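Local coordinates for plasmodesmata-located protein 5 (Arabidopsis thaliana, PDB 6GRE) that modulates cell-to-cell trafficking by restricting plasmodesmata permeability through callose deposition, and supports innate immunity and systemic acquired resistance, at residues 11-16 against 88-93; 79-84 against 98-103. One frame throughout, in Å; residues are numbered along the deposited sequence.

Contact 1 (11-16 against 88-93); sequences AVCSPA and ALCSNS
Cys13 and Cys90 form a disulfide that ties edge strand 10-13 to the C-terminal end of helix 72-90 in the first DUF26 (Gnk2-homologous) domain. The two SG atoms are 2.0 Å apart, with a C-S-S-C torsion of -70°. Each sulfur lies anti to its own carbonyl carbon, beside the backbone N, and from there the two meet. This is the tight part of the contact. Beside it, the SG of Cys13 lies 3.6 Å from the carbonyl O of Leu89. The looser side begins toward Ala11, where one apolar touch remains, Ala11 CB against Leu89 CD1 at 4.0 Å.

After the helix a type II' turn from Cys90 to Ser93 is closed by the bond from Ser93 N to Cys90 O. Its corner residue Ser91 lies on the surface and makes no contact with residues 11-16. The turn brings Ser93 back alongside Ser14. At the outer end, Ala16 touches a bound N-acetylglucosamine, and its O receives a CA-H...O contact from Ser93 CA. The same O accepts a hydrogen bond from Ser14 OG, which also receives one from Ser95 N. The buried hydroxyl of Ser93 completes the junction: OG donates to a lone pair of Ser14 O at 2.6 Å, in the carbonyl plane.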
loop_
_atom_site.group_PDB
_atom_site.type_symbol
_atom_site.label_atom_id
_atom_site.label_comp_id
_atom_site.label_asym_id
_atom_site.label_seq_id
_atom_site.Cartn_x
_atom_site.Cartn_y
_atom_site.Cartn_z
ATOM N N ALA A 11 -8.269 -3.409 5.345
ATOM C CA ALA A 11 -8.295 -2.264 6.223
ATOM C C ALA A 11 -7.707 -2.685 7.574
ATOM O O ALA A 11 -8.053 -3.734 8.142
ATOM C CB ALA A 11 -9.707 -1.747 6.359
ATOM N N VAL A 12 -6.797 -1.886 8.114
ATOM C CA VAL A 12 -6.313 -2.079 9.446
ATOM C C VAL A 12 -6.711 -0.852 10.267
ATOM O O VAL A 12 -6.338 0.269 9.892
ATOM C CB VAL A 12 -4.791 -2.251 9.484
ATOM C CG1 VAL A 12 -4.317 -2.564 10.897
ATOM C CG2 VAL A 12 -4.334 -3.291 8.482
ATOM N N CYS A 13 -7.379 -1.090 11.409
ATOM C CA CYS A 13 -7.988 -0.041 12.262
ATOM C C CYS A 13 -7.584 -0.302 13.719
ATOM O O CYS A 13 -7.820 -1.389 14.220
ATOM C CB CYS A 13 -9.509 -0.053 12.129
ATOM S SG CYS A 13 -10.135 -0.161 10.430
ATOM N N SER A 14 -6.958 0.670 14.386
ATOM C CA SER A 14 -6.491 0.485 15.789
ATOM C C SER A 14 -7.663 0.233 16.725
ATOM O O SER A 14 -8.717 0.830 16.555
ATOM C CB SER A 14 -5.688 1.669 16.268
ATOM O OG SER A 14 -6.475 2.868 16.245
ATOM N N PRO A 15 -7.532 -0.679 17.722
ATOM C CA PRO A 15 -8.481 -0.748 18.835
ATOM C C PRO A 15 -8.732 0.596 19.528
ATOM O O PRO A 15 -9.867 0.902 19.860
ATOM C CB PRO A 15 -7.799 -1.706 19.816
ATOM C CG PRO A 15 -7.025 -2.639 18.916
ATOM C CD PRO A 15 -6.541 -1.767 17.769
ATOM N N ALA A 16 -7.667 1.370 19.726
ATOM C CA ALA A 16 -7.752 2.672 20.392
ATOM C C ALA A 16 -8.532 3.654 19.511
ATOM O O ALA A 16 -8.254 3.773 18.316
ATOM C CB ALA A 16 -6.381 3.196 20.717
ATOM N N ALA A 88 -16.095 4.304 7.045
ATOM C CA ALA A 88 -17.025 3.217 7.345
ATOM C C ALA A 88 -16.323 2.068 8.079
ATOM O O ALA A 88 -16.889 1.452 8.964
ATOM C CB ALA A 88 -17.650 2.731 6.058
ATOM N N LEU A 89 -15.083 1.763 7.690
ATOM C CA LEU A 89 -14.407 0.573 8.163
ATOM C C LEU A 89 -13.699 0.834 9.499
ATOM O O LEU A 89 -13.733 -0.005 10.399
ATOM C CB LEU A 89 -13.415 0.147 7.077
ATOM C CG LEU A 89 -14.074 -0.356 5.796
ATOM C CD1 LEU A 89 -13.065 -0.434 4.655
ATOM C CD2 LEU A 89 -14.745 -1.699 6.022
ATOM N N CYS A 90 -12.998 1.964 9.597
ATOM C CA CYS A 90 -12.145 2.240 10.754
ATOM C C CYS A 90 -12.833 3.178 11.760
ATOM O O CYS A 90 -12.349 3.324 12.871
ATOM C CB CYS A 90 -10.807 2.824 10.318
ATOM S SG CYS A 90 -9.718 1.608 9.524
ATOM N N SER A 91 -13.955 3.790 11.354
ATOM C CA SER A 91 -14.725 4.757 12.158
ATOM C C SER A 91 -13.797 5.627 13.025
ATOM O O SER A 91 -13.053 6.490 12.504
ATOM C CB SER A 91 -15.795 4.047 12.963
ATOM O OG SER A 91 -15.230 3.170 13.916
ATOM N N ASN A 92 -13.809 5.415 14.344
ATOM C CA ASN A 92 -13.143 6.356 15.234
ATOM C C ASN A 92 -11.770 5.854 15.709
ATOM O O ASN A 92 -11.265 6.336 16.705
ATOM C CB ASN A 92 -14.062 6.733 16.402
ATOM C CG ASN A 92 -14.473 5.553 17.247
ATOM O OD1 ASN A 92 -14.258 4.408 16.868
ATOM N ND2 ASN A 92 -15.052 5.827 18.408
ATOM N N SER A 93 -11.127 4.965 14.935
ATOM C CA SER A 93 -9.766 4.522 15.232
ATOM C C SER A 93 -8.771 5.668 15.058
ATOM O O SER A 93 -8.850 6.390 14.085
ATOM C CB SER A 93 -9.374 3.369 14.344
ATOM O OG SER A 93 -10.056 2.190 14.720
#

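Contact 2 (79-84 against 98-103)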
loop_
_atom_site.group_PDB
_atom_site.type_symbol
_atom_site.label_atom_id
_atom_site.label_comp_id
_atom_site.label_asym_id
_atom_site.label_seq_id
_atom_site.Cartn_x
_atom_site.Cartn_y
_atom_site.Cartn_z
ATOM N N VAL A 79 -8.076 7.438 -4.511
ATOM C CA VAL A 79 -7.867 8.002 -3.188
ATOM C C VAL A 79 -9.200 8.507 -2.625
ATOM O O VAL A 79 -9.482 8.320 -1.448
ATOM C CB VAL A 79 -6.780 9.086 -3.214
ATOM C CG1 VAL A 79 -6.720 9.872 -1.914
ATOM C CG2 VAL A 79 -5.431 8.464 -3.521
ATOM N N SER A 80 -10.027 9.113 -3.483
ATOM C CA SER A 80 -11.357 9.548 -3.064
ATOM C C SER A 80 -12.164 8.367 -2.523
ATOM O O SER A 80 -12.816 8.494 -1.485
ATOM C CB SER A 80 -12.087 10.206 -4.195
ATOM O OG SER A 80 -11.477 11.438 -4.519
ATOM N N SER A 81 -12.119 7.237 -3.242
ATOM C CA SER A 81 -12.825 6.040 -2.868
ATOM C C SER A 81 -12.270 5.490 -1.550
ATOM O O SER A 81 -13.021 5.025 -0.680
ATOM C CB SER A 81 -12.777 4.999 -3.966
ATOM O OG SER A 81 -13.353 3.791 -3.503
ATOM N N ALA A 82 -10.942 5.518 -1.403
ATOM C CA ALA A 82 -10.331 5.029 -0.186
ATOM C C ALA A 82 -10.835 5.860 1.001
ATOM O O ALA A 82 -11.154 5.309 2.032
ATOM C CB ALA A 82 -8.822 5.068 -0.294
ATOM N N VAL A 83 -10.828 7.183 0.836
ATOM C CA VAL A 83 -11.258 8.080 1.909
ATOM C C VAL A 83 -12.731 7.795 2.252
ATOM O O VAL A 83 -13.107 7.768 3.434
ATOM C CB VAL A 83 -11.035 9.550 1.521
ATOM C CG1 VAL A 83 -11.787 10.484 2.467
ATOM C CG2 VAL A 83 -9.555 9.903 1.478
ATOM N N ALA A 84 -13.550 7.544 1.222
ATOM C CA ALA A 84 -14.999 7.321 1.397
ATOM C C ALA A 84 -15.271 5.997 2.126
ATOM O O ALA A 84 -16.340 5.851 2.722
ATOM C CB ALA A 84 -15.696 7.359 0.059
ATOM N N LEU A 98 -5.919 1.710 4.705
ATOM C CA LEU A 98 -6.769 1.097 3.717
ATOM C C LEU A 98 -5.971 0.908 2.430
ATOM O O LEU A 98 -5.430 1.864 1.889
ATOM C CB LEU A 98 -8.001 1.973 3.492
ATOM C CG LEU A 98 -9.103 1.365 2.644
ATOM C CD1 LEU A 98 -9.784 0.226 3.371
ATOM C CD2 LEU A 98 -10.124 2.420 2.288
ATOM N N GLN A 99 -5.882 -0.356 1.988
ATOM C CA GLN A 99 -5.198 -0.723 0.785
ATOM C C GLN A 99 -6.239 -1.135 -0.245
ATOM O O GLN A 99 -7.053 -2.002 0.027
ATOM C CB GLN A 99 -4.261 -1.904 1.011
ATOM C CG GLN A 99 -3.498 -2.325 -0.233
ATOM C CD GLN A 99 -2.376 -1.385 -0.580
ATOM O OE1 GLN A 99 -1.467 -1.206 0.215
ATOM N NE2 GLN A 99 -2.439 -0.786 -1.757
ATOM N N MET A 100 -6.188 -0.478 -1.389
ATOM C CA MET A 100 -6.936 -0.826 -2.597
ATOM C C MET A 100 -5.946 -1.325 -3.650
ATOM O O MET A 100 -4.742 -1.236 -3.475
ATOM C CB MET A 100 -7.672 0.404 -3.123
ATOM C CG MET A 100 -8.805 0.758 -2.204
ATOM S SD MET A 100 -9.598 2.328 -2.565
ATOM C CE MET A 100 -10.345 1.983 -4.153
ATOM N N GLU A 101 -6.466 -1.851 -4.750
ATOM C CA GLU A 101 -5.621 -2.332 -5.802
ATOM C C GLU A 101 -4.668 -1.222 -6.275
ATOM O O GLU A 101 -3.471 -1.470 -6.434
ATOM C CB GLU A 101 -6.490 -2.843 -6.947
ATOM C CG GLU A 101 -5.711 -3.534 -8.044
ATOM C CD GLU A 101 -5.159 -4.923 -7.755
ATOM O OE1 GLU A 101 -5.373 -5.463 -6.636
ATOM O OE2 GLU A 101 -4.534 -5.483 -8.676
ATOM N N ASN A 102 -5.185 -0.006 -6.461
ATOM C CA ASN A 102 -4.426 1.032 -7.148
ATOM C C ASN A 102 -3.942 2.151 -6.208
ATOM O O ASN A 102 -3.268 3.059 -6.659
ATOM C CB ASN A 102 -5.257 1.642 -8.265
ATOM C CG ASN A 102 -5.398 0.684 -9.430
ATOM O OD1 ASN A 102 -4.664 -0.295 -9.512
ATOM N ND2 ASN A 102 -6.335 0.976 -10.313
ATOM N N CYS A 103 -4.229 2.064 -4.919
ATOM C CA CYS A 103 -3.778 3.120 -3.988
ATOM C C CYS A 103 -3.924 2.642 -2.551
ATOM O O CYS A 103 -4.608 1.664 -2.273
ATOM C CB CYS A 103 -4.525 4.445 -4.157
ATOM S SG CYS A 103 -6.280 4.367 -3.740
#
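Met100 and Ala82 meet where helix 72-90 packs on the five-stranded antiparallel sheet of the first DUF26 domain, an alpha/beta Gnk2-like fold. The segment 98-103 holds the end of strand 96-99, the turn of the beta hairpin formed with strand 103-108, and the first residue of that second strand. The bond from Met100 N to Cys103 O closes the turn.

The Met100 side chain can be followed outward. Its CB starts toward the helix. CG stands anti to the carbonyl carbon, chi1 -71°, and the chain runs on extended to SD. SD rests on Ala82 CB at 3.6 Å and lies 3.7 Å from Ala82 N. The chain then bends at chi3, 67°. The terminal CE thereby reaches Ser81, 3.6 Å from its OG and 3.9 Å from its CB. Met100 also touches Cys78 and Gln85 of the same helix, so it lies against more than one helical turn. Gln85 also gives Ser81 OG a weak hydrogen bond.

Ala82 CB also meets Leu98 CD2, and the Cys103 sulfur is a little farther off. The same CD2 of Leu98 approaches Ala82 O at 3.1 Å. This is a close approach of a methyl group to a carbonyl oxygen. Ile105 of strand 103-108 touches both Leu98 and Ala82.

At the other end, Val79 packs its CG2 on Cys103 CB. Cys103 is covalently joined to Cys78, the helix residue just before Val79, so a disulfide fastens helix to sheet beside these apolar contacts. Cys103 SG lies 3.6 Å from Val79 N.

How the contacts relate
Both contacts fasten helix 72-90 to the sheet of the first DUF26 domain. Contact 2 holds the middle of the helix and contact 1 its C-terminal end. Strands 10-13 and 96-99 are antiparallel neighbours in that sheet. The two centres are 15 Å apart, yet the contacts touch through Leu98: its CD1 lies 3.6 Å from Ala11 CB and also 3.6 Å from Leu89 CD1. Contact 1 holds both cysteines of its disulfide; contact 2 holds Cys103, whose partner Cys78 lies just before its helical segment. Contact 1 lies near bound molecules, with Val12 in the 2-(2-ethoxyethoxy)ethanol pocket and Ala16 beside the glycan. Contact 2 is buried, and the Cys103 side chain is about 13 Å from the bound sodium ion.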